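Local coordinates for protein CaaX farnesyltransferase beta subunit Ram1 (Aspergillus fumigatus, PDB 4L9P) that probably forms the peptide-binding, zinc-containing half of the heterodimer that transfers a farnesyl group from farnesyl diphosphate to a cysteine near a protein's C-terminus, at residues Ser178-Ala183 with Tyr204-Ser209; Val260-Asp265 with Asp459-Ala464; Pro493-Pro496 with Pro501-Ser504. All blocks are in the same frame, centred on the assembly; numbering follows the deposited sequence.

How the interactions relate
Interactions 1 and 2 are buried and built alike: in each, an alanine methyl of a helix lies over the face of one phenylalanine ring. The ring comes from a second helix in interaction 1 and from a loop turn in interaction 2. Interaction 3, only partly buried, joins nearby residues and is more polar, with proline and histidine rings and a bridging water at the start of helix 502-513. Helices 200-213 and 251-263 join the first two contacts, Leu208 CD2 meeting Leu263 CD1 at 3.5 Å. A probable hydrogen bond from His495 NE2 to Ala464 O, 2.8 Å, ties interactions 2 and 3. Interactions 1 and 3 do not touch, their nearest atoms about 6 Å apart.

Interaction 1: Ser178-Ala183 with Tyr204-Ser209; sequences STFTAA and YAAVLS
Ala206 and Ser209, one turn apart on helix 200-213, receive the ring of Phe180 from helix 173-183, a helix-to-helix contact within the alpha-alpha toroid of the prenyltransferase beta subunit. Taking helix 200-213 in order, Ala205 stays off the ring; its carbonyl serves Ser209 one turn on. Ala206 follows as the main partner: its CB sits 3.6 Å from the centroid of the Phe180 ring and only 9° off the ring normal, the geometry of a CH-pi contact over the centre of the face. The Phe180 side chain has CG beside its own backbone N (chi1 -68°), which sends the ring across to this methyl, and CG2 of Thr179 lies over the opposite face, toward the rim. The contact is buried, and Pro152 of helix 151-164 touches Phe180. Away from the ring, Val207 and Leu208 pack on Leu263 of helix 251-263. One turn beyond Ala205, Ser209, which also touches Val155 of helix 151-164, brings its CB to 3.7 Å from Phe180 CE2, approaching the ring obliquely. Its hydroxyl turns back along the helix, where Ser209 OG donates to Ala205 O at 2.8 Å, tilted 33° from the carbonyl plane, while Ser209 N reaches that oxygen from the other face.

Interaction 2: Val260-Asp265 with Asp459-Ala464; sequences VHALLD and DDFSSA
With chi1 at -62°, Phe461 holds its CG beside its backbone N and extends its ring toward helix 251-263; His261, CG anti to the backbone N, swings its imidazole to meet the far end of that ring. The two side chains cross at about a right angle. Ala262 supplies the central contact, its CB standing 3.7 Å from the centroid of the Phe461 ring and 8° off the normal, a CH-pi contact over the middle of one face. His261 ND1 comes instead to the ring's edge, near its plane, 3.4 Å from Phe461 CZ. The two aromatic rings therefore meet rim to rim, with planes inclined at 51° and neither lying over the other. The far nitrogen of His261 is held separately, NE2 being hydrogen-bonded to Pro267 O. Helix 251-263 belongs to the alpha-alpha toroid and closes in a Schellman motif with Asp265 at positive phi; one of the motif's two bonds back into the last turn is Asp265 N to Ala262 O, 3.1 Å. Facing this helix end is the type I turn Asp459-Ser462, closed by Ser462 N to Asp459 O at 3.0 Å, with Phe461 at its third position. Arg509 of helix 502-513 touches Phe461 and donates from NH1 to Ala262 O, while Asp265 OD2 forms a salt bridge with Lys458 NZ.

Interaction 3: Pro493-Pro496 with Pro501-Ser504; sequences PFHP and PHKS
Pro493 to His495 run extended beside the start of helix 502-513, with the CA atoms of Phe494 and Pro501 4.4 Å apart and those of His495 and His502 5.2 Å apart. Pro501 holds the N-cap position, and in this alpha-alpha toroid subunit the loop leading into the helix folds back on its first turn. A water links the two backbones: it donates to Pro493 O at 2.7 Å and accepts from His502 N at 2.9 Å, so an amide in the first turn of the helix is satisfied through solvent. Among the side chains, His502 is the most enclosed by the other segment. Its CG lies beside the backbone N (chi1 -62°), which lays the imidazole across the backbone of Phe494 and His495, where His502 CE1 is 3.4 Å from Phe494 O. His495 CB stands over the His502 ring, 4.1 Å from its centroid and 3° off the normal, a CH-pi contact. The two imidazoles themselves meet obliquely, their planes at 44°. Phe494 and Pro501 lie side by side and point the same way; Phe494 CE1 approaches Pro501 CD at 3.5 Å, while Pro501 N lies over a face of the phenyl ring. The pair sits against helix 151-164, whose Ala160 and Leu164 touch Phe494, and against strand 446-449, whose Tyr446 and His448 touch Pro493, with His469 of strand 468-471 meeting the His502 ring.

Interaction 1: Ser178-Ala183 with Tyr204-Ser209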
ATOM      1  N   SER B 178       7.767  13.801 -24.772  1.00 19.03           N
ATOM      2  CA  SER B 178       7.794  12.782 -25.827  1.00 20.17           C
ATOM      3  C   SER B 178       7.125  11.501 -25.291  1.00 19.94           C
ATOM      4  O   SER B 178       6.241  10.930 -25.939  1.00 21.99           O
ATOM      5  CB  SER B 178       9.242  12.473 -26.178  1.00 23.54           C
ATOM      6  OG  SER B 178       9.294  11.473 -27.163  1.00 28.08           O
ATOM      7  N   THR B 179       7.562  11.068 -24.101  1.00 16.34           N
ATOM      8  CA  THR B 179       7.102   9.821 -23.556  1.00 15.06           C
ATOM      9  C   THR B 179       5.602   9.851 -23.290  1.00 16.30           C
ATOM     10  O   THR B 179       4.898   8.912 -23.620  1.00 18.69           O
ATOM     11  CB  THR B 179       7.822   9.522 -22.191  1.00 13.56           C
ATOM     12  OG1 THR B 179       9.242   9.503 -22.405  1.00 14.25           O
ATOM     13  CG2 THR B 179       7.385   8.179 -21.614  1.00 14.89           C
ATOM     14  N   PHE B 180       5.102  10.905 -22.664  1.00 16.68           N
ATOM     15  CA  PHE B 180       3.690  10.854 -22.196  1.00 16.21           C
ATOM     16  C   PHE B 180       2.706  11.303 -23.286  1.00 17.70           C
ATOM     17  O   PHE B 180       1.522  11.006 -23.230  1.00 18.82           O
ATOM     18  CB  PHE B 180       3.536  11.614 -20.876  1.00 15.65           C
ATOM     19  CG  PHE B 180       4.250  10.914 -19.753  1.00 13.86           C
ATOM     20  CD1 PHE B 180       4.060   9.548 -19.597  1.00 14.84           C
ATOM     21  CD2 PHE B 180       5.127  11.557 -18.914  1.00 13.26           C
ATOM     22  CE1 PHE B 180       4.734   8.850 -18.598  1.00 14.67           C
ATOM     23  CE2 PHE B 180       5.786  10.883 -17.960  1.00 12.74           C
ATOM     24  CZ  PHE B 180       5.634   9.525 -17.791  1.00 12.95           C
ATOM     25  N   THR B 181       3.182  12.041 -24.292  1.00 19.04           N
ATOM     26  CA  THR B 181       2.269  12.422 -25.372  1.00 18.84           C
ATOM     27  C   THR B 181       1.732  11.201 -26.063  1.00 18.08           C
ATOM     28  O   THR B 181       0.556  11.105 -26.380  1.00 15.73           O
ATOM     29  CB  THR B 181       3.023  13.321 -26.385  1.00 21.03           C
ATOM     30  OG1 THR B 181       3.247  14.578 -25.753  1.00 22.68           O
ATOM     31  CG2 THR B 181       2.151  13.573 -27.626  1.00 21.80           C
ATOM     32  N   ALA B 182       2.618  10.251 -26.274  1.00 18.97           N
ATOM     33  CA  ALA B 182       2.290   9.003 -26.900  1.00 20.61           C
ATOM     34  C   ALA B 182       1.385   8.082 -26.041  1.00 19.92           C
ATOM     35  O   ALA B 182       0.635   7.256 -26.573  1.00 21.88           O
ATOM     36  CB  ALA B 182       3.628   8.296 -27.199  1.00 22.93           C
ATOM     37  N   ALA B 183       1.451   8.219 -24.720  1.00 15.58           N
ATOM     38  CA  ALA B 183       0.724   7.321 -23.821  1.00 13.74           C
ATOM     39  C   ALA B 183      -0.649   7.871 -23.454  1.00 11.99           C
ATOM     40  O   ALA B 183      -1.439   7.161 -22.809  1.00 11.94           O
ATOM     41  CB  ALA B 183       1.519   7.092 -22.568  1.00 12.42           C
ATOM     42  N   TYR B 204      -1.195   8.755 -12.575  1.00  4.92           N
ATOM     43  CA  TYR B 204      -0.526   9.315 -11.401  1.00  4.77           C
ATOM     44  C   TYR B 204       0.977   9.452 -11.663  1.00  5.41           C
ATOM     45  O   TYR B 204       1.584  10.505 -11.437  1.00  5.68           O
ATOM     46  CB  TYR B 204      -0.842   8.357 -10.257  1.00  5.02           C
ATOM     47  CG  TYR B 204      -0.034   8.530  -8.986  1.00  4.40           C
ATOM     48  CD1 TYR B 204      -0.499   9.310  -7.925  1.00  3.96           C
ATOM     49  CD2 TYR B 204       1.169   7.842  -8.788  1.00  4.80           C
ATOM     50  CE1 TYR B 204       0.187   9.402  -6.714  1.00  4.54           C
ATOM     51  CE2 TYR B 204       1.847   7.884  -7.586  1.00  5.15           C
ATOM     52  CZ  TYR B 204       1.350   8.675  -6.553  1.00  4.36           C
ATOM     53  OH  TYR B 204       2.069   8.694  -5.379  1.00  5.70           O
ATOM     54  N   ALA B 205       1.607   8.393 -12.135  1.00  6.27           N
ATOM     55  CA  ALA B 205       3.056   8.452 -12.409  1.00  6.01           C
ATOM     56  C   ALA B 205       3.393   9.520 -13.422  1.00  5.95           C
ATOM     57  O   ALA B 205       4.393  10.250 -13.270  1.00  6.17           O
ATOM     58  CB  ALA B 205       3.545   7.083 -12.933  1.00  6.68           C
ATOM     59  N   ALA B 206       2.574   9.636 -14.470  1.00  6.54           N
ATOM     60  CA  ALA B 206       2.851  10.641 -15.449  1.00  7.75           C
ATOM     61  C   ALA B 206       2.669  12.062 -14.905  1.00  7.40           C
ATOM     62  O   ALA B 206       3.476  12.946 -15.203  1.00  8.84           O
ATOM     63  CB  ALA B 206       1.959  10.413 -16.707  1.00  8.79           C
ATOM     64  N   VAL B 207       1.567  12.304 -14.190  1.00  6.46           N
ATOM     65  CA  VAL B 207       1.371  13.639 -13.616  1.00  6.92           C
ATOM     66  C   VAL B 207       2.461  14.028 -12.653  1.00  6.77           C
ATOM     67  O   VAL B 207       2.916  15.184 -12.657  1.00  7.33           O
ATOM     68  CB  VAL B 207      -0.033  13.730 -12.953  1.00  7.86           C
ATOM     69  CG1 VAL B 207      -0.206  15.033 -12.137  1.00  9.23           C
ATOM     70  CG2 VAL B 207      -1.109  13.665 -14.037  1.00  8.90           C
ATOM     71  N   LEU B 208       2.897  13.101 -11.815  1.00  6.38           N
ATOM     72  CA  LEU B 208       3.974  13.416 -10.868  1.00  6.70           C
ATOM     73  C   LEU B 208       5.283  13.663 -11.625  1.00  6.71           C
ATOM     74  O   LEU B 208       6.085  14.545 -11.230  1.00  7.48           O
ATOM     75  CB  LEU B 208       4.168  12.241  -9.889  1.00  7.09           C
ATOM     76  CG  LEU B 208       3.047  12.099  -8.848  1.00  7.35           C
ATOM     77  CD1 LEU B 208       3.433  11.083  -7.790  1.00  6.60           C
ATOM     78  CD2 LEU B 208       2.556  13.382  -8.208  1.00  8.42           C
ATOM     79  N   SER B 209       5.509  12.900 -12.701  1.00  6.96           N
ATOM     80  CA  SER B 209       6.710  13.154 -13.519  1.00  6.97           C
ATOM     81  C   SER B 209       6.686  14.534 -14.145  1.00  7.26           C
ATOM     82  O   SER B 209       7.702  15.245 -14.196  1.00  9.19           O
ATOM     83  CB  SER B 209       6.843  12.089 -14.617  1.00  7.54           C
ATOM     84  OG  SER B 209       7.052  10.773 -14.070  1.00  8.07           O
TER

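Interaction 2: Val260-Asp265 with Asp459-Ala464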
ATOM      1  N   VAL B 260      -4.305  12.819  -8.923  1.00  5.92           N
ATOM      2  CA  VAL B 260      -4.403  13.440 -10.264  1.00  5.38           C
ATOM      3  C   VAL B 260      -5.436  14.577 -10.265  1.00  6.94           C
ATOM      4  O   VAL B 260      -5.184  15.669 -10.803  1.00  7.30           O
ATOM      5  CB  VAL B 260      -4.779  12.412 -11.293  1.00  5.93           C
ATOM      6  CG1 VAL B 260      -5.136  13.028 -12.678  1.00  8.07           C
ATOM      7  CG2 VAL B 260      -3.590  11.399 -11.451  1.00  6.78           C
ATOM      8  N   HIS B 261      -6.580  14.305  -9.631  1.00  5.86           N
ATOM      9  CA  HIS B 261      -7.656  15.312  -9.584  1.00  6.92           C
ATOM     10  C   HIS B 261      -7.151  16.586  -8.914  1.00  7.55           C
ATOM     11  O   HIS B 261      -7.398  17.705  -9.415  1.00  8.22           O
ATOM     12  CB  HIS B 261      -8.816  14.674  -8.828  1.00  6.45           C
ATOM     13  CG  HIS B 261     -10.069  15.491  -8.826  1.00  7.72           C
ATOM     14  ND1 HIS B 261     -10.201  16.666  -8.107  1.00  9.70           N
ATOM     15  CD2 HIS B 261     -11.232  15.316  -9.514  1.00  8.14           C
ATOM     16  CE1 HIS B 261     -11.420  17.165  -8.337  1.00  9.38           C
ATOM     17  NE2 HIS B 261     -12.060  16.365  -9.191  1.00  8.44           N
ATOM     18  N   ALA B 262      -6.484  16.446  -7.771  1.00  6.54           N
ATOM     19  CA  ALA B 262      -6.011  17.607  -7.014  1.00  5.91           C
ATOM     20  C   ALA B 262      -4.911  18.359  -7.755  1.00  5.58           C
ATOM     21  O   ALA B 262      -4.951  19.593  -7.857  1.00  7.36           O
ATOM     22  CB  ALA B 262      -5.449  17.178  -5.652  1.00  7.23           C
ATOM     23  N   LEU B 263      -3.900  17.644  -8.263  1.00  5.92           N
ATOM     24  CA  LEU B 263      -2.787  18.384  -8.859  1.00  5.55           C
ATOM     25  C   LEU B 263      -3.192  19.099 -10.175  1.00  6.74           C
ATOM     26  O   LEU B 263      -2.558  20.077 -10.533  1.00  8.20           O
ATOM     27  CB  LEU B 263      -1.593  17.454  -9.137  1.00  6.74           C
ATOM     28  CG  LEU B 263      -0.938  16.977  -7.855  1.00  6.89           C
ATOM     29  CD1 LEU B 263       0.176  15.922  -8.225  1.00  7.97           C
ATOM     30  CD2 LEU B 263      -0.285  18.117  -7.076  1.00  8.35           C
ATOM     31  N   LEU B 264      -4.204  18.603 -10.897  1.00  6.80           N
ATOM     32  CA  LEU B 264      -4.672  19.215 -12.144  1.00  7.68           C
ATOM     33  C   LEU B 264      -5.851  20.190 -11.887  1.00  8.41           C
ATOM     34  O   LEU B 264      -6.409  20.734 -12.841  1.00  9.86           O
ATOM     35  CB  LEU B 264      -5.117  18.130 -13.127  1.00  9.09           C
ATOM     36  CG  LEU B 264      -3.990  17.148 -13.546  1.00 10.05           C
ATOM     37  CD1 LEU B 264      -4.622  16.218 -14.595  1.00 10.66           C
ATOM     38  CD2 LEU B 264      -2.677  17.774 -14.011  1.00 12.04           C
ATOM     39  N   ASP B 265      -6.206  20.415 -10.618  1.00  9.27           N
ATOM     40  CA  ASP B 265      -7.349  21.252 -10.214  1.00  9.65           C
ATOM     41  C   ASP B 265      -8.590  20.897 -11.070  1.00  9.68           C
ATOM     42  O   ASP B 265      -9.217  21.775 -11.697  1.00 10.97           O
ATOM     43  CB  ASP B 265      -7.008  22.739 -10.357  1.00 10.99           C
ATOM     44  CG  ASP B 265      -8.115  23.642  -9.792  1.00 13.69           C
ATOM     45  OD1 ASP B 265      -8.756  23.183  -8.795  1.00 15.44           O
ATOM     46  OD2 ASP B 265      -8.388  24.756 -10.373  1.00 15.87           O
ATOM     47  N   ASP B 459     -10.883  26.020  -1.595  1.00 30.00           N
ATOM     48  CA  ASP B 459     -11.086  25.303  -0.325  1.00 30.00           C
ATOM     49  C   ASP B 459     -10.854  23.772  -0.349  1.00 30.00           C
ATOM     50  O   ASP B 459     -10.402  23.223   0.626  1.00 30.00           O
ATOM     51  CB  ASP B 459     -12.502  25.519   0.241  1.00 20.00           C
ATOM     52  CG  ASP B 459     -12.745  26.934   0.698  1.00 20.00           C
ATOM     53  OD1 ASP B 459     -11.784  27.737   0.773  1.00 20.00           O
ATOM     54  OD2 ASP B 459     -13.965  27.149   1.043  1.00 20.00           O
ATOM     55  N   ASP B 460     -11.231  23.082  -1.430  1.00 30.00           N
ATOM     56  CA  ASP B 460     -11.362  21.596  -1.437  1.00 30.00           C
ATOM     57  C   ASP B 460     -10.229  20.730  -0.809  1.00 30.00           C
ATOM     58  O   ASP B 460     -10.443  19.796   0.031  1.00 30.00           O
ATOM     59  CB  ASP B 460     -11.464  21.150  -2.911  1.00 20.00           C
ATOM     60  CG  ASP B 460     -12.074  22.170  -3.724  1.00 20.00           C
ATOM     61  OD1 ASP B 460     -13.355  22.119  -3.596  1.00 20.00           O
ATOM     62  OD2 ASP B 460     -11.266  22.993  -4.362  1.00 20.00           O
ATOM     63  N   PHE B 461      -9.041  21.034  -1.312  1.00 20.57           N
ATOM     64  CA  PHE B 461      -7.810  20.368  -1.010  1.00 18.78           C
ATOM     65  C   PHE B 461      -6.933  21.380  -0.283  1.00 17.13           C
ATOM     66  O   PHE B 461      -5.719  21.266  -0.351  1.00 17.15           O
ATOM     67  CB  PHE B 461      -7.133  19.987  -2.335  1.00 18.70           C
ATOM     68  CG  PHE B 461      -7.941  19.031  -3.186  1.00 18.26           C
ATOM     69  CD1 PHE B 461      -8.003  17.666  -2.875  1.00 19.44           C
ATOM     70  CD2 PHE B 461      -8.564  19.463  -4.309  1.00 18.85           C
ATOM     71  CE1 PHE B 461      -8.760  16.745  -3.671  1.00 20.73           C
ATOM     72  CE2 PHE B 461      -9.365  18.568  -5.108  1.00 20.68           C
ATOM     73  CZ  PHE B 461      -9.408  17.199  -4.839  1.00 20.05           C
ATOM     74  N   SER B 462      -7.505  22.349   0.444  0.73 16.24           N
ATOM     75  CA  SER B 462      -6.648  23.416   0.966  0.73 14.04           C
ATOM     76  C   SER B 462      -5.587  22.897   1.934  0.73 11.60           C
ATOM     77  O   SER B 462      -4.413  23.307   1.855  0.73 11.62           O
ATOM     78  CB  SER B 462      -7.504  24.542   1.583  0.73 16.35           C
ATOM     79  OG  SER B 462      -6.716  25.591   2.071  0.73 18.76           O
ATOM     80  N   SER B 463      -5.973  21.973   2.808  1.00 10.92           N
ATOM     81  CA  SER B 463      -5.021  21.456   3.768  1.00  9.37           C
ATOM     82  C   SER B 463      -3.879  20.715   3.064  1.00  8.52           C
ATOM     83  O   SER B 463      -2.709  20.813   3.450  1.00  8.63           O
ATOM     84  CB  SER B 463      -5.771  20.540   4.739  1.00 10.15           C
ATOM     85  OG  SER B 463      -4.874  19.963   5.674  1.00 11.75           O
ATOM     86  N   ALA B 464      -4.208  19.985   2.007  1.00  8.24           N
ATOM     87  CA  ALA B 464      -3.172  19.220   1.283  1.00  7.46           C
ATOM     88  C   ALA B 464      -2.095  20.109   0.731  1.00  7.49           C
ATOM     89  O   ALA B 464      -0.972  19.665   0.563  1.00  7.78           O
ATOM     90  CB  ALA B 464      -3.791  18.424   0.113  1.00  8.07           C
TER

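Interaction 3: Pro493-Pro496 with Pro501-Ser504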
ATOM      1  N   PRO B 493      13.393  17.343   0.701  1.00  6.86           N
ATOM      2  CA  PRO B 493      12.109  16.924   1.338  1.00  6.78           C
ATOM      3  C   PRO B 493      11.055  16.611   0.243  1.00  7.00           C
ATOM      4  O   PRO B 493      11.012  17.261  -0.817  1.00  7.45           O
ATOM      5  CB  PRO B 493      11.687  18.155   2.170  1.00  7.38           C
ATOM      6  CG  PRO B 493      12.435  19.322   1.520  1.00  7.66           C
ATOM      7  CD  PRO B 493      13.739  18.761   0.904  1.00  7.67           C
ATOM      8  N   PHE B 494      10.214  15.598   0.512  1.00  5.77           N
ATOM      9  CA  PHE B 494       9.080  15.270  -0.345  1.00  5.07           C
ATOM     10  C   PHE B 494       7.773  15.512   0.391  1.00  5.84           C
ATOM     11  O   PHE B 494       7.667  15.340   1.611  1.00  6.44           O
ATOM     12  CB  PHE B 494       9.135  13.813  -0.775  1.00  6.13           C
ATOM     13  CG  PHE B 494       9.745  13.549  -2.126  1.00  6.47           C
ATOM     14  CD1 PHE B 494      10.729  14.394  -2.679  1.00  7.27           C
ATOM     15  CD2 PHE B 494       9.313  12.425  -2.819  1.00  7.17           C
ATOM     16  CE1 PHE B 494      11.276  14.101  -3.949  1.00  7.50           C
ATOM     17  CE2 PHE B 494       9.829  12.113  -4.062  1.00  7.49           C
ATOM     18  CZ  PHE B 494      10.841  12.958  -4.661  1.00  7.52           C
ATOM     19  N   HIS B 495       6.777  15.906  -0.365  1.00  6.00           N
ATOM     20  CA  HIS B 495       5.454  16.112   0.214  1.00  5.86           C
ATOM     21  C   HIS B 495       4.873  14.748   0.621  1.00  6.21           C
ATOM     22  O   HIS B 495       4.867  13.811  -0.174  1.00  6.78           O
ATOM     23  CB  HIS B 495       4.586  16.706  -0.905  1.00  6.81           C
ATOM     24  CG  HIS B 495       3.291  17.274  -0.442  1.00  6.71           C
ATOM     25  ND1 HIS B 495       2.258  16.492   0.040  1.00  6.90           N
ATOM     26  CD2 HIS B 495       2.883  18.561  -0.338  1.00  7.97           C
ATOM     27  CE1 HIS B 495       1.245  17.273   0.391  1.00  7.90           C
ATOM     28  NE2 HIS B 495       1.617  18.546   0.203  1.00  6.78           N
ATOM     29  N   PRO B 496       4.407  14.607   1.853  1.00  5.93           N
ATOM     30  CA  PRO B 496       3.962  13.248   2.275  1.00  7.18           C
ATOM     31  C   PRO B 496       2.721  12.710   1.555  1.00  7.75           C
ATOM     32  O   PRO B 496       2.537  11.498   1.554  1.00  9.65           O
ATOM     33  CB  PRO B 496       3.681  13.353   3.749  1.00  9.31           C
ATOM     34  CG  PRO B 496       3.848  14.840   4.058  1.00 11.93           C
ATOM     35  CD  PRO B 496       4.429  15.618   2.911  1.00  8.67           C
ATOM     36  N   PRO B 501       8.636  16.751  -4.657  1.00  7.50           N
ATOM     37  CA  PRO B 501       8.993  17.928  -3.853  1.00  7.74           C
ATOM     38  C   PRO B 501       7.796  18.878  -3.684  1.00  7.76           C
ATOM     39  O   PRO B 501       6.957  19.042  -4.602  1.00  8.74           O
ATOM     40  CB  PRO B 501      10.082  18.595  -4.693  1.00  8.64           C
ATOM     41  CG  PRO B 501      10.694  17.441  -5.487  1.00  8.22           C
ATOM     42  CD  PRO B 501       9.530  16.524  -5.805  1.00  7.69           C
ATOM     43  N   HIS B 502       7.701  19.523  -2.519  1.00  8.67           N
ATOM     44  CA  HIS B 502       6.609  20.468  -2.301  1.00  9.59           C
ATOM     45  C   HIS B 502       6.464  21.522  -3.379  1.00 10.56           C
ATOM     46  O   HIS B 502       5.333  21.818  -3.801  1.00 10.16           O
ATOM     47  CB  HIS B 502       6.775  21.198  -0.957  1.00  9.55           C
ATOM     48  CG  HIS B 502       6.745  20.300   0.227  1.00  9.44           C
ATOM     49  ND1 HIS B 502       7.695  19.312   0.449  1.00 10.21           N
ATOM     50  CD2 HIS B 502       5.875  20.250   1.273  1.00  9.07           C
ATOM     51  CE1 HIS B 502       7.388  18.680   1.570  1.00  8.51           C
ATOM     52  NE2 HIS B 502       6.304  19.243   2.099  1.00  8.56           N
ATOM     53  N   LYS B 503       7.584  22.107  -3.814  1.00 10.21           N
ATOM     54  CA  LYS B 503       7.503  23.134  -4.836  1.00 11.93           C
ATOM     55  C   LYS B 503       6.941  22.574  -6.153  1.00 11.68           C
ATOM     56  O   LYS B 503       6.217  23.265  -6.895  1.00 11.55           O
ATOM     57  CB  LYS B 503       8.915  23.696  -5.068  1.00 15.42           C
ATOM     58  CG  LYS B 503       8.903  24.829  -6.154  1.00 20.87           C
ATOM     59  CD  LYS B 503      10.344  25.343  -6.481  1.00 23.80           C
ATOM     60  CE  LYS B 503      10.328  26.495  -7.555  1.00 24.85           C
ATOM     61  NZ  LYS B 503      11.767  26.982  -7.611  1.00 28.08           N
ATOM     62  N   SER B 504       7.285  21.328  -6.481  1.00 10.80           N
ATOM     63  CA  SER B 504       6.764  20.773  -7.717  1.00  9.81           C
ATOM     64  C   SER B 504       5.232  20.620  -7.609  1.00  8.12           C
ATOM     65  O   SER B 504       4.483  20.885  -8.589  1.00  8.81           O
ATOM     66  CB  SER B 504       7.363  19.370  -7.942  1.00 11.31           C
ATOM     67  OG  SER B 504       8.788  19.423  -7.952  1.00 13.12           O
TER
HETATM   68  O   HOH W   1      10.098  19.838  -0.859  1.00 19.97           O